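Local coordinates for sensor histidine kinase (Rhodopseudomonas palustris, PDB 3VA9), which probably phosphorylates itself on a histidine with ATP in a two-component pathway, this chain being its four-helix-bundle sensor domain, at residues V31-A34 / E35-E38; L42-I46 / E47-D51; D89-M92 / A93-R97; A109-I112 / L113-R117. All coordinates share one frame; numbering follows the deposited sequence.

Contact 1: V31-A34 / E35-E38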
loop_
_atom_site.group_PDB
_atom_site.type_symbol
_atom_site.label_atom_id
_atom_site.label_comp_id
_atom_site.label_asym_id
_atom_site.label_seq_id
_atom_site.Cartn_x
_atom_site.Cartn_y
_atom_site.Cartn_z
ATOM N N VAL A 31 -0.801 1.143 -3.629
ATOM C CA VAL A 31 -0.046 -0.038 -3.201
ATOM C C VAL A 31 0.308 -0.945 -4.392
ATOM O O VAL A 31 1.440 -1.409 -4.509
ATOM C CB VAL A 31 -0.830 -0.848 -2.147
ATOM C CG1 VAL A 31 -0.199 -2.211 -1.935
ATOM C CG2 VAL A 31 -0.899 -0.080 -0.837
ATOM N N LEU A 32 -0.660 -1.175 -5.276
ATOM C CA LEU A 32 -0.429 -1.963 -6.493
ATOM C C LEU A 32 0.560 -1.276 -7.411
ATOM O O LEU A 32 1.452 -1.910 -7.961
ATOM C CB LEU A 32 -1.737 -2.209 -7.247
ATOM C CG LEU A 32 -2.672 -3.168 -6.518
ATOM C CD1 LEU A 32 -4.067 -3.146 -7.120
ATOM C CD2 LEU A 32 -2.062 -4.554 -6.560
ATOM N N GLU A 33 0.401 0.033 -7.558
ATOM C CA GLU A 33 1.296 0.821 -8.395
ATOM C C GLU A 33 2.748 0.800 -7.895
ATOM O O GLU A 33 3.675 0.765 -8.697
ATOM C CB GLU A 33 0.771 2.253 -8.534
ATOM C CG GLU A 33 1.485 3.070 -9.596
ATOM C CD GLU A 33 1.406 2.436 -10.980
ATOM O OE1 GLU A 33 0.281 2.153 -11.443
ATOM O OE2 GLU A 33 2.469 2.226 -11.607
ATOM N N ALA A 34 2.946 0.801 -6.577
ATOM C CA ALA A 34 4.296 0.718 -6.008
ATOM C C ALA A 34 4.925 -0.639 -6.312
ATOM O O ALA A 34 6.091 -0.733 -6.702
ATOM C CB ALA A 34 4.258 0.963 -4.495
ATOM N N GLU A 35 4.139 -1.694 -6.124
ATOM C CA GLU A 35 4.599 -3.043 -6.416
ATOM C C GLU A 35 4.911 -3.242 -7.903
ATOM O O GLU A 35 6.001 -3.676 -8.268
ATOM C CB GLU A 35 3.558 -4.066 -5.964
ATOM C CG GLU A 35 4.032 -5.499 -6.082
ATOM C CD GLU A 35 2.920 -6.477 -5.810
ATOM O OE1 GLU A 35 2.771 -6.876 -4.641
ATOM O OE2 GLU A 35 2.187 -6.834 -6.761
ATOM N N THR A 36 3.957 -2.911 -8.764
ATOM C CA THR A 36 4.169 -3.109 -10.188
ATOM C C THR A 36 5.349 -2.265 -10.702
ATOM O O THR A 36 6.109 -2.709 -11.563
ATOM C CB THR A 36 2.885 -2.838 -11.007
ATOM O OG1 THR A 36 2.977 -3.516 -12.265
ATOM C CG2 THR A 36 2.693 -1.339 -11.255
ATOM N N SER A 37 5.520 -1.065 -10.155
ATOM C CA SER A 37 6.613 -0.196 -10.592
ATOM C C SER A 37 7.965 -0.757 -10.166
ATOM O O SER A 37 8.916 -0.747 -10.937
ATOM C CB SER A 37 6.429 1.225 -10.062
ATOM O OG SER A 37 5.286 1.803 -10.645
ATOM N N GLU A 38 8.037 -1.255 -8.939
ATOM C CA GLU A 38 9.251 -1.889 -8.446
ATOM C C GLU A 38 9.624 -3.103 -9.301
ATOM O O GLU A 38 10.780 -3.281 -9.670
ATOM C CB GLU A 38 9.093 -2.262 -6.968
ATOM C CG GLU A 38 10.137 -3.229 -6.448
ATOM C CD GLU A 38 9.683 -4.669 -6.554
ATOM O OE1 GLU A 38 8.746 -5.037 -5.822
ATOM O OE2 GLU A 38 10.253 -5.429 -7.369
#
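The side chain of Ser37 folds back over the preceding turn of its helix and lies against Glu33, touching both the backbone carbonyl and the carboxylate of that residue. Its OG donates to Glu33 O at 2.7 Å, while Ser37 N donates to the same oxygen at 3.0 Å. The two donors reach that carbonyl from opposite faces of its plane, so a single acceptor is gripped twice by one residue. With OG anti to its own carbonyl carbon (chi1 -66°), the hydroxyl swings beside the backbone N and back along the helix. Glu33 approaches from the other end: its chain bends at chi2, which brings OE2 to 3.0 Å from Ser37 OG and to 3.6 Å from the Thr36 methyl CG2. Thr36 CG2 also rests 3.5 Å from Glu33 O. With an alanine here instead of Ser37, Glu33 O would probably keep the backbone N-H as its one donor from this residue, and the Glu33 carboxylate would lose its hydroxyl neighbour. All this takes place on helix 18-44 of the CHASE3 four-helix bundle, where Ala34 and Ser37 turn to helix 47-70, and Ala34 and Glu38 meet helix 75-101. The i to i+4 backbone bonds run unbroken through the segment, Thr36 N to Leu32 O being nearly straight at 175°. Glu35 sends its extended chain away from this turn, and its OE1 forms a salt bridge with Arg91 on helix 75-101; Glu35 CB stays behind, 3.6 Å from Leu32 O.

Contact 2: L42-I46 / E47-D51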
loop_
_atom_site.group_PDB
_atom_site.type_symbol
_atom_site.label_atom_id
_atom_site.label_comp_id
_atom_site.label_asym_id
_atom_site.label_seq_id
_atom_site.Cartn_x
_atom_site.Cartn_y
_atom_site.Cartn_z
ATOM N N LEU A 42 13.081 -3.647 -11.593
ATOM C CA LEU A 42 13.928 -4.840 -11.541
ATOM C C LEU A 42 14.081 -5.480 -12.912
ATOM O O LEU A 42 15.160 -5.957 -13.269
ATOM C CB LEU A 42 13.340 -5.880 -10.596
ATOM C CG LEU A 42 13.555 -5.757 -9.100
ATOM C CD1 LEU A 42 13.108 -7.061 -8.451
ATOM C CD2 LEU A 42 15.023 -5.483 -8.811
ATOM N N LEU A 43 12.990 -5.503 -13.672
ATOM C CA LEU A 43 12.979 -6.144 -14.986
ATOM C C LEU A 43 13.780 -5.385 -16.038
ATOM O O LEU A 43 14.486 -5.996 -16.844
ATOM C CB LEU A 43 11.540 -6.297 -15.478
ATOM C CG LEU A 43 10.783 -7.524 -14.973
ATOM C CD1 LEU A 43 9.308 -7.371 -15.295
ATOM C CD2 LEU A 43 11.365 -8.828 -15.567
ATOM N N THR A 44 13.658 -4.057 -16.031
ATOM C CA THR A 44 14.144 -3.240 -17.147
ATOM C C THR A 44 15.350 -2.370 -16.824
ATOM O O THR A 44 16.109 -2.017 -17.720
ATOM C CB THR A 44 13.049 -2.304 -17.691
ATOM O OG1 THR A 44 12.705 -1.333 -16.691
ATOM C CG2 THR A 44 11.808 -3.094 -18.106
ATOM N N GLY A 45 15.516 -2.004 -15.559
ATOM C CA GLY A 45 16.580 -1.087 -15.185
ATOM C C GLY A 45 16.297 0.337 -15.649
ATOM O O GLY A 45 17.168 1.202 -15.602
ATOM N N ILE A 46 15.073 0.586 -16.096
ATOM C CA ILE A 46 14.694 1.911 -16.581
ATOM C C ILE A 46 14.179 2.780 -15.427
ATOM O O ILE A 46 13.176 2.446 -14.786
ATOM C CB ILE A 46 13.662 1.820 -17.730
ATOM C CG1 ILE A 46 14.306 1.179 -18.962
ATOM C CG2 ILE A 46 13.105 3.203 -18.077
ATOM C CD1 ILE A 46 13.312 0.752 -20.039
ATOM N N GLU A 47 14.881 3.887 -15.170
ATOM C CA GLU A 47 14.659 4.706 -13.975
ATOM C C GLU A 47 13.232 5.233 -13.868
ATOM O O GLU A 47 12.750 5.549 -12.776
ATOM C CB GLU A 47 15.650 5.873 -13.921
ATOM C CG GLU A 47 15.425 6.833 -12.751
ATOM C CD GLU A 47 15.706 6.197 -11.392
ATOM O OE1 GLU A 47 16.422 5.170 -11.344
ATOM O OE2 GLU A 47 15.216 6.731 -10.373
ATOM N N THR A 48 12.564 5.324 -15.009
ATOM C CA THR A 48 11.176 5.757 -15.058
ATOM C C THR A 48 10.286 4.882 -14.177
ATOM O O THR A 48 9.318 5.362 -13.593
ATOM C CB THR A 48 10.651 5.756 -16.507
ATOM O OG1 THR A 48 11.194 6.883 -17.203
ATOM C CG2 THR A 48 9.142 5.852 -16.533
ATOM N N TYR A 49 10.615 3.598 -14.076
ATOM C CA TYR A 49 9.819 2.692 -13.246
ATOM C C TYR A 49 10.110 2.946 -11.771
ATOM O O TYR A 49 9.210 2.901 -10.931
ATOM C CB TYR A 49 10.067 1.227 -13.606
ATOM C CG TYR A 49 9.539 0.834 -14.969
ATOM C CD1 TYR A 49 8.218 0.461 -15.137
ATOM C CD2 TYR A 49 10.366 0.836 -16.085
ATOM C CE1 TYR A 49 7.727 0.104 -16.373
ATOM C CE2 TYR A 49 9.885 0.478 -17.328
ATOM C CZ TYR A 49 8.564 0.110 -17.464
ATOM O OH TYR A 49 8.069 -0.247 -18.697
ATOM N N ARG A 50 11.372 3.227 -11.465
ATOM C CA ARG A 50 11.736 3.645 -10.120
ATOM C C ARG A 50 11.010 4.928 -9.715
ATOM O O ARG A 50 10.471 5.020 -8.614
ATOM C CB ARG A 50 13.242 3.822 -9.986
ATOM C CG ARG A 50 13.680 3.986 -8.546
ATOM C CD ARG A 50 15.188 3.917 -8.392
ATOM N NE ARG A 50 15.554 4.277 -7.030
ATOM C CZ ARG A 50 15.656 5.528 -6.606
ATOM N NH1 ARG A 50 15.444 6.521 -7.460
ATOM N NH2 ARG A 50 15.979 5.787 -5.340
ATOM N N ASP A 51 10.996 5.913 -10.604
ATOM C CA ASP A 51 10.256 7.147 -10.345
ATOM C C ASP A 51 8.791 6.844 -10.005
ATOM O O ASP A 51 8.236 7.396 -9.049
ATOM C CB ASP A 51 10.345 8.090 -11.548
ATOM C CG ASP A 51 11.758 8.624 -11.773
ATOM O OD1 ASP A 51 12.593 8.490 -10.858
ATOM O OD2 ASP A 51 12.033 9.170 -12.867
#
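Thr44 OG1 is held from two directions: it accepts from Ile46 N, 3.1 Å from Thr44 OG1, and is also hydrogen-bonded to Gly40 O one turn back in helix 18-44. Thr44 OG1 also approaches the Tyr49 ring obliquely, 3.2 Å from Tyr49 CD2, with the two side chains crossing at about a right angle. Its torsion explains this double use, for OG1 sits between the backbone N and the carbonyl carbon (chi1 66°), tucked in where both the previous turn and the following residues can reach it. Ile46 O accepts from Tyr49 N at 2.9 Å and also lies at the edge of the Tyr49 ring, near the ring plane, 3.5 Å from Tyr49 CD2. Ile46 adds an apolar touch from its branch point, CB packing 3.8 Å from Tyr49 CD2, so this ring atom is approached by a hydroxyl, a carbonyl and an aliphatic carbon. Within the first turn of helix 47-70, Arg50 NH1 and Glu47 OE2 form a salt bridge of 2.9 Å, with the syn lone pair of the carboxylate directed at the edge of the guanidinium. Phe41 of the first helix packs against Glu47, Tyr49 and Arg50, closing the corner from the helix 18-44 side. Gly45 leaves the helical conformation with positive phi, a backbone setting that favours glycine. The whole is a tight interhelical turn built on an ST turn, joining helices 18-44 and 47-70 as the first hairpin of the four-helix bundle.

Contact 3: D89-M92 / A93-R97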
loop_
_atom_site.group_PDB
_atom_site.type_symbol
_atom_site.label_atom_id
_atom_site.label_comp_id
_atom_site.label_asym_id
_atom_site.label_seq_id
_atom_site.Cartn_x
_atom_site.Cartn_y
_atom_site.Cartn_z
ATOM N N ASP A 89 3.224 0.082 5.878
ATOM C CA ASP A 89 4.605 0.410 6.243
ATOM C C ASP A 89 5.557 -0.800 6.126
ATOM O O ASP A 89 6.669 -0.684 5.606
ATOM C CB ASP A 89 4.682 1.021 7.656
ATOM C CG ASP A 89 4.365 2.525 7.684
ATOM O OD1 ASP A 89 3.945 3.096 6.651
ATOM O OD2 ASP A 89 4.537 3.140 8.758
ATOM N N MET A 90 5.129 -1.960 6.612
ATOM C CA MET A 90 5.938 -3.167 6.465
ATOM C C MET A 90 6.105 -3.549 4.986
ATOM O O MET A 90 7.172 -3.964 4.568
ATOM C CB MET A 90 5.326 -4.333 7.246
ATOM C CG MET A 90 5.145 -4.067 8.744
ATOM S SD MET A 90 4.211 -5.380 9.575
ATOM C CE MET A 90 5.261 -6.776 9.207
ATOM N N ARG A 91 5.040 -3.408 4.206
ATOM C CA ARG A 91 5.082 -3.760 2.787
ATOM C C ARG A 91 6.010 -2.820 2.019
ATOM O O ARG A 91 6.865 -3.267 1.251
ATOM C CB ARG A 91 3.675 -3.741 2.175
ATOM C CG ARG A 91 3.635 -4.168 0.703
ATOM C CD ARG A 91 4.402 -5.486 0.483
ATOM N NE ARG A 91 4.198 -6.022 -0.863
ATOM C CZ ARG A 91 4.986 -6.919 -1.445
ATOM N NH1 ARG A 91 6.040 -7.395 -0.799
ATOM N NH2 ARG A 91 4.719 -7.345 -2.676
ATOM N N MET A 92 5.846 -1.518 2.234
ATOM C CA MET A 92 6.737 -0.531 1.616
ATOM C C MET A 92 8.210 -0.745 1.968
ATOM O O MET A 92 9.081 -0.544 1.135
ATOM C CB MET A 92 6.311 0.900 1.963
ATOM C CG MET A 92 4.968 1.311 1.345
ATOM S SD MET A 92 4.890 1.150 -0.461
ATOM C CE MET A 92 3.744 -0.217 -0.631
ATOM N N ALA A 93 8.490 -1.160 3.200
ATOM C CA ALA A 93 9.868 -1.442 3.595
ATOM C C ALA A 93 10.395 -2.645 2.831
ATOM O O ALA A 93 11.564 -2.694 2.479
ATOM C CB ALA A 93 9.977 -1.672 5.107
ATOM N N GLN A 94 9.528 -3.620 2.575
ATOM C CA GLN A 94 9.907 -4.764 1.744
ATOM C C GLN A 94 10.284 -4.361 0.305
ATOM O O GLN A 94 11.362 -4.696 -0.174
ATOM C CB GLN A 94 8.791 -5.822 1.720
ATOM C CG GLN A 94 8.531 -6.491 3.056
ATOM C CD GLN A 94 7.640 -7.718 2.913
ATOM O OE1 GLN A 94 6.721 -7.743 2.094
ATOM N NE2 GLN A 94 7.917 -8.741 3.708
ATOM N N LEU A 95 9.377 -3.667 -0.379
ATOM C CA LEU A 95 9.597 -3.199 -1.752
ATOM C C LEU A 95 10.818 -2.283 -1.878
ATOM O O LEU A 95 11.608 -2.408 -2.815
ATOM C CB LEU A 95 8.361 -2.441 -2.251
ATOM C CG LEU A 95 7.027 -3.184 -2.283
ATOM C CD1 LEU A 95 5.917 -2.277 -2.824
ATOM C CD2 LEU A 95 7.134 -4.481 -3.114
ATOM N N GLY A 96 10.959 -1.361 -0.927
ATOM C CA GLY A 96 12.066 -0.412 -0.921
ATOM C C GLY A 96 13.410 -1.109 -0.832
ATOM O O GLY A 96 14.398 -0.648 -1.401
ATOM N N ARG A 97 13.455 -2.230 -0.120
ATOM C CA ARG A 97 14.696 -2.996 0.006
ATOM C C ARG A 97 15.035 -3.667 -1.327
ATOM O O ARG A 97 16.190 -3.690 -1.745
ATOM C CB ARG A 97 14.569 -4.033 1.130
ATOM C CG ARG A 97 15.773 -4.958 1.326
ATOM C CD ARG A 97 17.074 -4.188 1.580
ATOM N NE ARG A 97 16.872 -2.994 2.395
ATOM C CZ ARG A 97 17.692 -1.943 2.389
ATOM N NH1 ARG A 97 18.769 -1.951 1.616
ATOM N NH2 ARG A 97 17.436 -0.882 3.149
#
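Arg91 reaches forward along helix 75-101 to lie over Leu95 and beside Gln94. From CB the chain sets out with CG anti to the backbone N (chi1 -177°) and bends at chi2, which turns it toward the next helical turn. CD then passes 3.6 Å from Gln94 OE1, and the guanidinium follows, with Leu95 CD2 over the centre of one face, 3.7 Å from CZ. At the tip the nitrogens divide their work: NH1 donates to Gln94 OE1 at 3.0 Å, a bent bond of 143° between planes 70° apart, while NH2 forms a salt bridge with Glu35 of helix 18-44. At the other methyl of Leu95, Met92, bent at chi2 and chi3, puts CE 3.7 Å from Leu95 CD1. A leucine in place of Arg91 would probably cost Glu35 its salt-bridge partner and deprive Gln94 OE1 of this donor. Met92 and Leu95 also touch Ala34, so this helical face packs into the interior of the bundle. Two partners and an aliphatic cover on one face should restrict the rotation of the guanidinium, and its charge is probably offset by the carboxylate of the neighbouring helix.

Contact 4: A109-I112 / L113-R117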
loop_
_atom_site.group_PDB
_atom_site.type_symbol
_atom_site.label_atom_id
_atom_site.label_comp_id
_atom_site.label_asym_id
_atom_site.label_seq_id
_atom_site.Cartn_x
_atom_site.Cartn_y
_atom_site.Cartn_z
ATOM N N ALA A 109 18.148 -9.244 -5.316
ATOM C CA ALA A 109 16.842 -8.601 -5.349
ATOM C C ALA A 109 15.714 -9.627 -5.422
ATOM O O ALA A 109 14.665 -9.449 -4.798
ATOM C CB ALA A 109 16.756 -7.640 -6.515
ATOM N N LEU A 110 15.941 -10.696 -6.181
ATOM C CA LEU A 110 14.950 -11.746 -6.372
ATOM C C LEU A 110 14.808 -12.607 -5.127
ATOM O O LEU A 110 13.696 -13.015 -4.763
ATOM C CB LEU A 110 15.330 -12.638 -7.561
ATOM C CG LEU A 110 15.008 -12.168 -8.982
ATOM C CD1 LEU A 110 15.504 -13.190 -10.000
ATOM C CD2 LEU A 110 13.515 -11.941 -9.146
ATOM N N ASP A 111 15.945 -12.902 -4.500
ATOM C CA ASP A 111 15.971 -13.682 -3.266
ATOM C C ASP A 111 15.114 -12.974 -2.224
ATOM O O ASP A 111 14.305 -13.594 -1.546
ATOM C CB ASP A 111 17.417 -13.849 -2.768
ATOM C CG ASP A 111 17.500 -14.349 -1.327
ATOM O OD1 ASP A 111 16.689 -15.217 -0.946
ATOM O OD2 ASP A 111 18.388 -13.880 -0.576
ATOM N N ILE A 112 15.288 -11.661 -2.126
ATOM C CA ILE A 112 14.561 -10.854 -1.158
ATOM C C ILE A 112 13.086 -10.715 -1.512
ATOM O O ILE A 112 12.233 -10.852 -0.644
ATOM C CB ILE A 112 15.213 -9.472 -0.991
ATOM C CG1 ILE A 112 16.590 -9.637 -0.348
ATOM C CG2 ILE A 112 14.316 -8.539 -0.181
ATOM C CD1 ILE A 112 16.594 -10.584 0.857
ATOM N N LEU A 113 12.792 -10.461 -2.785
ATOM C CA LEU A 113 11.406 -10.421 -3.262
ATOM C C LEU A 113 10.661 -11.706 -2.931
ATOM O O LEU A 113 9.493 -11.675 -2.546
ATOM C CB LEU A 113 11.348 -10.172 -4.772
ATOM C CG LEU A 113 9.961 -9.981 -5.403
ATOM C CD1 LEU A 113 10.047 -9.112 -6.656
ATOM C CD2 LEU A 113 9.280 -11.321 -5.723
ATOM N N GLU A 114 11.334 -12.837 -3.084
ATOM C CA GLU A 114 10.713 -14.123 -2.773
ATOM C C GLU A 114 10.605 -14.403 -1.260
ATOM O O GLU A 114 9.584 -14.910 -0.798
ATOM C CB GLU A 114 11.402 -15.249 -3.544
ATOM C CG GLU A 114 11.164 -15.114 -5.053
ATOM C CD GLU A 114 11.921 -16.135 -5.892
ATOM O OE1 GLU A 114 12.560 -17.037 -5.313
ATOM O OE2 GLU A 114 11.876 -16.027 -7.138
ATOM N N GLN A 115 11.633 -14.040 -0.497
ATOM C CA GLN A 115 11.565 -14.114 0.969
ATOM C C GLN A 115 10.421 -13.275 1.540
ATOM O O GLN A 115 9.753 -13.689 2.483
ATOM C CB GLN A 115 12.878 -13.652 1.609
ATOM C CG GLN A 115 14.077 -14.515 1.282
ATOM C CD GLN A 115 14.075 -15.829 2.036
ATOM O OE1 GLN A 115 13.152 -16.118 2.800
ATOM N NE2 GLN A 115 15.115 -16.631 1.829
ATOM N N ALA A 116 10.208 -12.092 0.964
ATOM C CA ALA A 116 9.155 -11.181 1.414
ATOM C C ALA A 116 7.759 -11.787 1.266
ATOM O O ALA A 116 6.827 -11.386 1.968
ATOM C CB ALA A 116 9.243 -9.835 0.667
ATOM N N ARG A 117 7.636 -12.753 0.357
ATOM C CA ARG A 117 6.361 -13.418 0.055
ATOM C C ARG A 117 5.731 -14.127 1.246
ATOM O O ARG A 117 4.516 -14.205 1.341
ATOM C CB ARG A 117 6.526 -14.449 -1.070
ATOM C CG ARG A 117 6.916 -13.890 -2.424
ATOM C CD ARG A 117 7.187 -15.024 -3.426
ATOM N NE ARG A 117 5.958 -15.691 -3.844
ATOM C CZ ARG A 117 5.786 -17.008 -3.879
ATOM N NH1 ARG A 117 6.771 -17.822 -3.522
ATOM N NH2 ARG A 117 4.624 -17.512 -4.274
#
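Helix 106-116, a short helix following helix 75-101 in the CHASE3 sensor domain, is held along most of its length by regular i to i+4 bonds, with one weak side-chain link added. Leu113 N, Glu114 N, Gln115 N and Ala116 N donate to Ala109 O, Leu110 O, Asp111 O and Ile112 O respectively, each at 2.9 Å. The side-chain link joins Asp111 and Gln115, one turn apart on the surface. Asp111 has CG anti to the backbone N (chi1 166°), which carries the carboxylate outward, with OD1 on the side of Gln115, and Gln115 bends at chi2 to bring its amide round to meet it. Gln115 NE2 donates to Asp111 OD1 at 3.5 Å, a weak bond, with the carboxylate and amide planes 77° apart. Tighter is the aliphatic part: Gln115 CG comes within 3.0 Å of Asp111 O, so the carbonyl that takes the backbone N-H is also flanked by the side chain of the donor residue. Glu114 lies back along the preceding turn with its chain extended beyond CG, and CG passes 3.3 Å from Leu110 O. Ala116 CB rests 3.4 Å from Ile112 O. Away from this polar surface, Ile112 packs against Arg97, Val98 and Leu101 of helix 75-101, whereas Leu113 meets Glu38 and Leu42 of helix 18-44, and Ala109 touches both helices.

Along the chain the four contacts come in order, each closing before the next opens, and all lie within the CHASE3 sensor domain. Contacts 1 and 2 share helix 18-44, their centres about 11 Å apart, with contact 2 leading into helix 47-70. Contact 3 sits on helix 75-101, about 11 Å from contact 1 between centres, and the salt bridge between Glu35 and Arg91 joins them. Contact 4, on helix 106-116, lies about 11 Å from contact 3 and about 18 Å from contact 2, centre to centre, yet Leu42 still packs on Ala109. Contacts 2 and 3 do not touch. Helix 18-44 thus packs laterally on helices 75-101 and 106-116, distant in sequence, as expected in a helical bundle.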